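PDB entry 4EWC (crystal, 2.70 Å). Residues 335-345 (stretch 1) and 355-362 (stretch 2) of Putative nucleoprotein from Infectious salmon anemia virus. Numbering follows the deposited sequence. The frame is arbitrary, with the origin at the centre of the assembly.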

ATOM      1  N   ILE A 335     -41.938  12.942  -4.749  1.00 80.97           N
ATOM      2  CA  ILE A 335     -40.732  12.301  -5.239  1.00 79.26           C
ATOM      3  C   ILE A 335     -39.638  12.339  -4.176  1.00 73.32           C
ATOM      4  O   ILE A 335     -39.048  11.312  -3.850  1.00 71.23           O
ATOM      5  CB  ILE A 335     -40.255  12.958  -6.547  1.00 84.10           C
ATOM      6  CG1 ILE A 335     -41.341  12.840  -7.615  1.00 80.77           C
ATOM      7  CG2 ILE A 335     -38.953  12.326  -7.039  1.00 81.56           C
ATOM      8  CD1 ILE A 335     -40.970  13.487  -8.932  1.00 89.12           C
ATOM      9  N   PHE A 336     -39.393  13.523  -3.626  1.00 74.01           N
ATOM     10  CA  PHE A 336     -38.441  13.702  -2.528  1.00 72.00           C
ATOM     11  C   PHE A 336     -38.627  12.641  -1.432  1.00 70.44           C
ATOM     12  O   PHE A 336     -37.659  12.067  -0.950  1.00 70.34           O
ATOM     13  CB  PHE A 336     -38.583  15.105  -1.945  1.00 65.05           C
ATOM     14  CG  PHE A 336     -37.474  15.500  -1.021  1.00 63.05           C
ATOM     15  CD1 PHE A 336     -37.529  15.181   0.325  1.00 62.56           C
ATOM     16  CD2 PHE A 336     -36.388  16.222  -1.486  1.00 67.00           C
ATOM     17  CE1 PHE A 336     -36.514  15.559   1.191  1.00 65.93           C
ATOM     18  CE2 PHE A 336     -35.361  16.601  -0.624  1.00 67.17           C
ATOM     19  CZ  PHE A 336     -35.425  16.271   0.719  1.00 65.75           C
ATOM     20  N   SER A 337     -39.873  12.372  -1.056  1.00 69.82           N
ATOM     21  CA  SER A 337     -40.169  11.343  -0.060  1.00 72.76           C
ATOM     22  C   SER A 337     -39.845   9.924  -0.552  1.00 69.27           C
ATOM     23  O   SER A 337     -39.522   9.036   0.238  1.00 62.77           O
ATOM     24  CB  SER A 337     -41.638  11.413   0.362  1.00 64.92           C
ATOM     25  OG  SER A 337     -41.950  12.685   0.885  1.00 68.57           O
ATOM     26  N   ILE A 338     -39.948   9.714  -1.858  1.00 65.51           N
ATOM     27  CA  ILE A 338     -39.699   8.404  -2.426  1.00 70.80           C
ATOM     28  C   ILE A 338     -38.215   8.113  -2.445  1.00 69.74           C
ATOM     29  O   ILE A 338     -37.784   6.991  -2.161  1.00 69.11           O
ATOM     30  CB  ILE A 338     -40.198   8.327  -3.860  1.00 72.60           C
ATOM     31  CG1 ILE A 338     -41.702   8.575  -3.895  1.00 71.79           C
ATOM     32  CG2 ILE A 338     -39.834   6.979  -4.479  1.00 73.78           C
ATOM     33  CD1 ILE A 338     -42.257   8.649  -5.290  1.00 74.71           C
ATOM     34  N   ILE A 339     -37.444   9.136  -2.793  1.00 64.44           N
ATOM     35  CA  ILE A 339     -36.017   8.998  -2.884  1.00 61.25           C
ATOM     36  C   ILE A 339     -35.469   8.912  -1.481  1.00 61.86           C
ATOM     37  O   ILE A 339     -34.551   8.130  -1.208  1.00 61.88           O
ATOM     38  CB  ILE A 339     -35.371  10.178  -3.619  1.00 62.64           C
ATOM     39  CG1 ILE A 339     -36.010  10.389  -4.991  1.00 62.89           C
ATOM     40  CG2 ILE A 339     -33.876   9.948  -3.783  1.00 59.91           C
ATOM     41  CD1 ILE A 339     -35.240  11.377  -5.871  1.00 60.34           C
ATOM     42  N   GLN A 340     -36.052   9.701  -0.586  1.00 58.67           N
ATOM     43  CA  GLN A 340     -35.618   9.728   0.805  1.00 56.65           C
ATOM     44  C   GLN A 340     -35.757   8.358   1.446  1.00 60.76           C
ATOM     45  O   GLN A 340     -34.877   7.908   2.184  1.00 61.40           O
ATOM     46  CB  GLN A 340     -36.452  10.714   1.597  1.00 59.41           C
ATOM     47  CG  GLN A 340     -35.741  11.170   2.848  1.00 64.12           C
ATOM     48  CD  GLN A 340     -36.524  12.192   3.632  1.00 60.48           C
ATOM     49  OE1 GLN A 340     -37.724  12.369   3.422  1.00 59.22           O
ATOM     50  NE2 GLN A 340     -35.843  12.875   4.546  1.00 58.72           N
ATOM     51  N   LYS A 341     -36.881   7.711   1.159  1.00 59.66           N
ATOM     52  CA  LYS A 341     -37.182   6.397   1.677  1.00 59.77           C
ATOM     53  C   LYS A 341     -36.173   5.386   1.140  1.00 58.24           C
ATOM     54  O   LYS A 341     -35.714   4.507   1.858  1.00 56.67           O
ATOM     55  CB  LYS A 341     -38.612   6.008   1.279  1.00 66.86           C
ATOM     56  CG  LYS A 341     -38.944   4.508   1.389  1.00 72.67           C
ATOM     57  CD  LYS A 341     -40.134   4.128   0.511  1.00 77.39           C
ATOM     58  CE  LYS A 341     -39.957   4.613  -0.946  1.00 80.16           C
ATOM     59  NZ  LYS A 341     -38.825   3.975  -1.669  1.00 74.14           N
ATOM     60  N   LYS A 342     -35.820   5.520  -0.130  1.00 59.67           N
ATOM     61  CA  LYS A 342     -34.829   4.636  -0.721  1.00 61.41           C
ATOM     62  C   LYS A 342     -33.477   4.828  -0.060  1.00 57.30           C
ATOM     63  O   LYS A 342     -32.821   3.842   0.306  1.00 53.48           O
ATOM     64  CB  LYS A 342     -34.720   4.853  -2.223  1.00 59.01           C
ATOM     65  CG  LYS A 342     -35.889   4.300  -2.976  1.00 60.03           C
ATOM     66  CD  LYS A 342     -35.801   4.661  -4.432  1.00 70.27           C
ATOM     67  CE  LYS A 342     -37.034   4.204  -5.180  1.00 67.90           C
ATOM     68  NZ  LYS A 342     -36.922   4.554  -6.621  1.00 72.38           N
ATOM     69  N   VAL A 343     -33.070   6.088   0.105  1.00 52.37           N
ATOM     70  CA  VAL A 343     -31.815   6.361   0.776  1.00 50.15           C
ATOM     71  C   VAL A 343     -31.818   5.846   2.210  1.00 51.09           C
ATOM     72  O   VAL A 343     -30.829   5.253   2.648  1.00 49.19           O
ATOM     73  CB  VAL A 343     -31.437   7.841   0.748  1.00 52.43           C
ATOM     74  CG1 VAL A 343     -30.074   8.059   1.404  1.00 49.76           C
ATOM     75  CG2 VAL A 343     -31.397   8.337  -0.673  1.00 53.42           C
ATOM     76  N   ARG A 344     -32.920   6.050   2.935  1.00 53.40           N
ATOM     77  CA  ARG A 344     -33.013   5.575   4.319  1.00 46.31           C
ATOM     78  C   ARG A 344     -32.779   4.086   4.391  1.00 43.43           C
ATOM     79  O   ARG A 344     -32.018   3.628   5.229  1.00 47.99           O
ATOM     80  CB  ARG A 344     -34.343   5.962   4.996  1.00 49.24           C
ATOM     81  CG  ARG A 344     -34.243   6.025   6.535  1.00 49.95           C
ATOM     82  CD  ARG A 344     -35.497   6.595   7.188  1.00 47.09           C
ATOM     83  NE  ARG A 344     -35.350   6.826   8.621  1.00 47.59           N
ATOM     84  CZ  ARG A 344     -35.353   5.869   9.550  1.00 53.49           C
ATOM     85  NH1 ARG A 344     -35.466   4.593   9.201  1.00 51.05           N
ATOM     86  NH2 ARG A 344     -35.233   6.182  10.841  1.00 52.97           N
ATOM     87  N   GLY A 345     -33.419   3.342   3.492  1.00 43.97           N
ATOM     88  CA  GLY A 345     -33.207   1.912   3.383  1.00 42.15           C
ATOM     89  C   GLY A 345     -31.788   1.502   3.009  1.00 47.39           C
ATOM     90  O   GLY A 345     -31.368   0.393   3.291  1.00 48.40           O
ATOM     91  N   LEU A 355     -30.026  11.008  10.020  1.00 56.69           N
ATOM     92  CA  LEU A 355     -29.436  12.067   9.204  1.00 54.02           C
ATOM     93  C   LEU A 355     -30.193  12.205   7.880  1.00 53.35           C
ATOM     94  O   LEU A 355     -30.600  13.304   7.495  1.00 49.87           O
ATOM     95  CB  LEU A 355     -27.952  11.767   8.987  1.00 50.53           C
ATOM     96  CG  LEU A 355     -26.905  12.867   8.915  1.00 55.83           C
ATOM     97  CD1 LEU A 355     -27.123  13.981   9.919  1.00 58.89           C
ATOM     98  CD2 LEU A 355     -25.524  12.244   9.119  1.00 58.21           C
ATOM     99  N   THR A 356     -30.395  11.079   7.204  1.00 50.15           N
ATOM    100  CA  THR A 356     -31.236  11.020   6.009  1.00 53.64           C
ATOM    101  C   THR A 356     -32.654  11.598   6.218  1.00 55.05           C
ATOM    102  O   THR A 356     -33.146  12.380   5.407  1.00 57.19           O
ATOM    103  CB  THR A 356     -31.357   9.564   5.483  1.00 55.23           C
ATOM    104  OG1 THR A 356     -30.071   9.082   5.075  1.00 54.16           O
ATOM    105  CG2 THR A 356     -32.338   9.479   4.310  1.00 52.37           C
ATOM    106  N   SER A 357     -33.317  11.199   7.297  1.00 53.62           N
ATOM    107  CA  SER A 357     -34.673  11.679   7.560  1.00 52.73           C
ATOM    108  C   SER A 357     -34.667  13.159   7.899  1.00 55.58           C
ATOM    109  O   SER A 357     -35.630  13.870   7.627  1.00 59.55           O
ATOM    110  CB  SER A 357     -35.322  10.900   8.690  1.00 46.84           C
ATOM    111  OG  SER A 357     -35.644   9.582   8.290  1.00 51.88           O
ATOM    112  N   ALA A 358     -33.573  13.609   8.499  1.00 53.71           N
ATOM    113  CA  ALA A 358     -33.398  15.003   8.841  1.00 48.81           C
ATOM    114  C   ALA A 358     -33.460  15.944   7.627  1.00 56.24           C
ATOM    115  O   ALA A 358     -33.736  17.134   7.772  1.00 64.51           O
ATOM    116  CB  ALA A 358     -32.104  15.192   9.610  1.00 48.52           C
ATOM    117  N   LEU A 359     -33.213  15.433   6.427  1.00 61.52           N
ATOM    118  CA  LEU A 359     -33.333  16.279   5.228  1.00 64.51           C
ATOM    119  C   LEU A 359     -34.790  16.542   4.893  1.00 69.51           C
ATOM    120  O   LEU A 359     -35.581  15.613   4.706  1.00 65.35           O
ATOM    121  CB  LEU A 359     -32.658  15.660   4.017  1.00 59.20           C
ATOM    122  CG  LEU A 359     -31.144  15.530   4.084  1.00 63.42           C
ATOM    123  CD1 LEU A 359     -30.720  14.456   3.110  1.00 60.28           C
ATOM    124  CD2 LEU A 359     -30.464  16.855   3.767  1.00 59.86           C
ATOM    125  N   LYS A 360     -35.137  17.820   4.807  1.00 71.48           N
ATOM    126  CA  LYS A 360     -36.506  18.200   4.523  1.00 68.89           C
ATOM    127  C   LYS A 360     -36.576  19.256   3.435  1.00 73.73           C
ATOM    128  O   LYS A 360     -35.780  20.206   3.407  1.00 72.59           O
ATOM    129  CB  LYS A 360     -37.190  18.663   5.799  1.00 73.91           C
ATOM    130  CG  LYS A 360     -37.629  17.500   6.657  1.00 76.37           C
ATOM    131  CD  LYS A 360     -37.719  17.869   8.119  1.00 80.24           C
ATOM    132  CE  LYS A 360     -38.225  16.682   8.906  1.00 83.14           C
ATOM    133  NZ  LYS A 360     -38.099  16.897  10.368  1.00 92.12           N
ATOM    134  N   ILE A 361     -37.543  19.077   2.540  1.00 70.15           N
ATOM    135  CA  ILE A 361     -37.735  19.969   1.401  1.00 75.29           C
ATOM    136  C   ILE A 361     -38.017  21.410   1.834  1.00 80.04           C
ATOM    137  O   ILE A 361     -37.928  22.340   1.037  1.00 81.64           O
ATOM    138  CB  ILE A 361     -38.890  19.471   0.515  1.00 76.19           C
ATOM    139  CG1 ILE A 361     -38.799  20.064  -0.893  1.00 81.04           C
ATOM    140  CG2 ILE A 361     -40.226  19.787   1.159  1.00 83.61           C
ATOM    141  CD1 ILE A 361     -37.653  19.520  -1.721  1.00 81.95           C
ATOM    142  N   SER A 362     -38.345  21.587   3.107  1.00 84.14           N
ATOM    143  CA  SER A 362     -38.631  22.905   3.654  1.00 86.10           C
ATOM    144  C   SER A 362     -37.513  23.399   4.572  1.00 85.87           C
ATOM    145  O   SER A 362     -37.766  23.786   5.715  1.00 85.85           O
ATOM    146  CB  SER A 362     -39.948  22.866   4.433  1.00 86.35           C
ATOM    147  OG  SER A 362     -39.957  21.780   5.350  1.00 82.69           O
TER

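The contact is anchored by the side-chain amide of Gln340, whose NE2 donates a nearly straight hydrogen bond to Thr356 O (2.9 Å, 165° at the hydrogen). The CA-to-CB bond of Gln340 points sideways, but the extended chain, t at both chi1 and chi2, carries the amide across to the backbone carbonyls of the second stretch. Thr356 O accepts from both Leu359 N (3.2 Å) and Gln340 NE2, and a glutamine suits the place because its NE2 brings N-H donors to a group of carbonyl oxygens. Gln340 NE2 also lies 2.8 Å from Leu359 O and 3.2 Å from Ser357 O, so three backbone oxygens cluster about it.

One helical turn on, Arg344 NE donates to Ser357 OG (2.8 Å). The hydroxyl sits at the edge of the guanidinium, near its plane, where N-H groups point, although the angle of 138° is bent.

Beside these polar links, Thr356 packs closely: its CG2 lies 3.7 Å from Arg344 N and its OG1 3.8 Å from Val343 CG1. Its small branched side chain fits where the backbones approach, with CA atoms of Arg344 and Thr356 6.0 Å apart.

At the other end, the backbones are wider apart and Phe336 fills the space. Ile361 CA lies over one ring face, Leu359 O lies at the edge, and Phe336 CD2 meets Ile361 CD1 at 3.5 Å.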